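Side-chain contact in uncharacterized protein (Pyrococcus furiosus, PDB 4XLZ), which probably removes an acetyl group from N,N'-diacetylchitobiose, as a metal-binding deacetylase of carbohydrate esterase family 14: residues I37-D42 / A188-H193. Numbering follows the deposited sequence. Where two conformers were deposited one is given.
Sequences IEPHPD and ALYYTH. With CD (cadmium ion), chain G; CD (cadmium ion), chain J.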
loop_
_atom_site.group_PDB
_atom_site.type_symbol
_atom_site.label_atom_id
_atom_site.label_comp_id
_atom_site.label_asym_id
_atom_site.label_seq_id
_atom_site.Cartn_x
_atom_site.Cartn_y
_atom_site.Cartn_z
ATOM N N ILE A 37 14.323 -2.523 22.301
ATOM C CA ILE A 37 13.612 -2.910 21.070
ATOM C C ILE A 37 14.594 -3.554 20.103
ATOM O O ILE A 37 15.692 -2.943 19.772
ATOM C CB ILE A 37 13.053 -1.630 20.438
ATOM C CG1 ILE A 37 12.033 -1.040 21.495
ATOM C CG2 ILE A 37 12.203 -2.080 19.194
ATOM C CD1 ILE A 37 11.285 0.242 20.906
ATOM N N GLU A 38 14.297 -4.742 19.668
ATOM C CA GLU A 38 15.166 -5.528 18.742
ATOM C C GLU A 38 14.409 -5.855 17.506
ATOM O O GLU A 38 13.268 -6.298 17.529
ATOM C CB GLU A 38 15.738 -6.845 19.352
ATOM C CG GLU A 38 14.613 -7.702 20.021
ATOM C CD GLU A 38 15.171 -8.973 20.676
ATOM O OE1 GLU A 38 16.388 -9.144 20.691
ATOM O OE2 GLU A 38 14.353 -9.888 21.044
ATOM N N PRO A 39 15.089 -5.807 16.383
ATOM C CA PRO A 39 14.421 -6.208 15.113
ATOM C C PRO A 39 14.110 -7.679 15.029
ATOM O O PRO A 39 13.005 -8.061 14.595
ATOM C CB PRO A 39 15.474 -5.799 14.003
ATOM C CG PRO A 39 16.273 -4.656 14.601
ATOM C CD PRO A 39 16.348 -5.004 16.195
ATOM N N HIS A 40 15.112 -8.528 15.499
ATOM C CA HIS A 40 14.957 -9.990 15.449
ATOM C C HIS A 40 15.362 -10.535 16.824
ATOM O O HIS A 40 16.013 -9.849 17.587
ATOM C CB HIS A 40 16.011 -10.547 14.414
ATOM C CG HIS A 40 15.848 -9.916 13.079
ATOM N ND1 HIS A 40 16.890 -9.158 12.538
ATOM C CD2 HIS A 40 14.863 -10.010 12.152
ATOM C CE1 HIS A 40 16.498 -8.764 11.320
ATOM N NE2 HIS A 40 15.280 -9.265 11.060
ATOM N N PRO A 41 14.908 -11.793 17.070
ATOM C CA PRO A 41 15.345 -12.449 18.335
ATOM C C PRO A 41 16.948 -12.610 18.227
ATOM O O PRO A 41 17.489 -13.071 17.230
ATOM C CB PRO A 41 14.736 -13.869 18.202
ATOM C CG PRO A 41 13.535 -13.668 17.275
ATOM C CD PRO A 41 14.098 -12.676 16.237
ATOM N N ASP A 42 17.549 -12.046 19.208
ATOM C CA ASP A 42 18.998 -12.022 19.444
ATOM C C ASP A 42 19.629 -10.690 19.291
ATOM O O ASP A 42 20.720 -10.481 19.765
ATOM C CB ASP A 42 19.833 -13.095 18.734
ATOM C CG ASP A 42 20.088 -12.844 17.216
ATOM O OD1 ASP A 42 20.025 -11.682 16.742
ATOM O OD2 ASP A 42 20.437 -13.831 16.460
ATOM N N ALA A 188 18.332 5.581 23.844
ATOM C CA ALA A 188 19.756 5.316 23.543
ATOM C C ALA A 188 19.814 4.393 22.348
ATOM O O ALA A 188 19.152 3.366 22.340
ATOM C CB ALA A 188 20.416 4.621 24.837
ATOM N N LEU A 189 20.664 4.754 21.365
ATOM C CA LEU A 189 20.728 3.967 20.095
ATOM C C LEU A 189 21.959 3.058 20.206
ATOM O O LEU A 189 23.087 3.543 20.408
ATOM C CB LEU A 189 20.880 4.895 18.894
ATOM C CG LEU A 189 19.641 5.854 18.851
ATOM C CD1 LEU A 189 19.971 6.727 17.618
ATOM C CD2 LEU A 189 18.329 5.095 18.669
ATOM N N TYR A 190 21.719 1.768 20.012
ATOM C CA TYR A 190 22.870 0.814 19.930
ATOM C C TYR A 190 23.109 0.448 18.474
ATOM O O TYR A 190 22.471 0.971 17.582
ATOM C CB TYR A 190 22.632 -0.408 20.823
ATOM C CG TYR A 190 21.407 -1.332 20.504
ATOM C CD1 TYR A 190 20.079 -1.046 21.014
ATOM C CD2 TYR A 190 21.565 -2.422 19.649
ATOM C CE1 TYR A 190 19.074 -1.915 20.684
ATOM C CE2 TYR A 190 20.483 -3.276 19.350
ATOM C CZ TYR A 190 19.234 -2.968 19.842
ATOM O OH TYR A 190 18.233 -3.873 19.518
ATOM N N TYR A 191 24.069 -0.451 18.205
ATOM C CA TYR A 191 24.465 -0.732 16.836
ATOM C C TYR A 191 24.853 0.588 16.123
ATOM O O TYR A 191 24.309 0.900 15.014
ATOM C CB TYR A 191 23.407 -1.508 16.034
ATOM C CG TYR A 191 23.166 -2.987 16.313
ATOM C CD1 TYR A 191 24.235 -3.841 16.686
ATOM C CD2 TYR A 191 21.881 -3.527 16.165
ATOM C CE1 TYR A 191 23.997 -5.180 16.873
ATOM C CE2 TYR A 191 21.612 -4.916 16.350
ATOM C CZ TYR A 191 22.715 -5.712 16.728
ATOM O OH TYR A 191 22.456 -7.021 16.763
ATOM N N THR A 192 25.730 1.379 16.786
ATOM C CA THR A 192 26.009 2.751 16.297
ATOM C C THR A 192 27.453 2.948 15.936
ATOM O O THR A 192 28.361 2.414 16.654
ATOM C CB THR A 192 25.532 3.748 17.333
ATOM O OG1 THR A 192 25.686 5.076 16.782
ATOM C CG2 THR A 192 26.291 3.690 18.708
ATOM N N HIS A 193 27.665 3.628 14.828
ATOM C CA HIS A 193 29.038 4.096 14.429
ATOM C C HIS A 193 29.421 5.399 15.205
ATOM O O HIS A 193 30.613 5.794 15.132
ATOM C CB HIS A 193 29.043 4.281 12.894
ATOM C CG HIS A 193 30.282 4.907 12.294
ATOM N ND1 HIS A 193 30.218 6.074 11.580
ATOM C CD2 HIS A 193 31.585 4.501 12.231
ATOM C CE1 HIS A 193 31.421 6.391 11.135
ATOM N NE2 HIS A 193 32.272 5.470 11.528
HETATM CD CD CD G . 18.950 -8.655 13.485
HETATM CD CD CD J . 34.388 5.468 10.808
HETATM O O HOH W 1 19.924 -9.653 11.309
HETATM O O HOH W 2 33.251 7.326 10.342
HETATM O O HOH W 3 35.986 7.028 10.372
HETATM O O HOH W 4 35.224 3.869 12.423
#
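Tyr190 reaches across from the end of strand 186-190 and sets its phenol end against the C-terminal end of strand 33-38, where OH meets Ile37 O and the flank of Glu38. The hydroxyl donates a hydrogen bond to that carbonyl, 2.7 Å from Tyr190 OH to Ile37 O. The oxygen lies at the ring's edge, near its plane, while the donor stands tilted 31° from the carbonyl plane and makes a C=O...O angle of 131°. A chi1 of 62° tucks CG between the backbone N and carbonyl carbon of Tyr190 and aims the ring at the neighbouring segment. Around the hydroxyl the packing is aliphatic: Glu38 CA sits 3.6 Å from Tyr190 OH, and Pro39 CD comes to 4.0 Å from the same oxygen, its side chain approaching from the direction opposite to the tyrosine. Strand 135-139 lies between strands 33-38 and 186-190 in the parallel sheet, so the phenol spans one strand to reach the chain where it leaves the sheet toward the metal ligand His40. Glu38 turns its carboxylate elsewhere, OE1 accepting from Cys44 N at the start of helix 43-57. His40 ND1 binds a cadmium ion at 2.3 Å, with Asp43 and His151 completing the protein ligands; Pro39 CB rests over one face of the His40 ring. Tyr191 joins in from the other segment, its OH bonded to the metal ligand Asp43. A phenylalanine at Tyr190 would probably leave Ile37 O without this buried donor and lose the polar tie between the two strands. The chemistry is therefore that of a neutral, directional clasp: one phenol O-H ties strand 186-190, at one edge of the sheet, to the strand end that leads into the metal site.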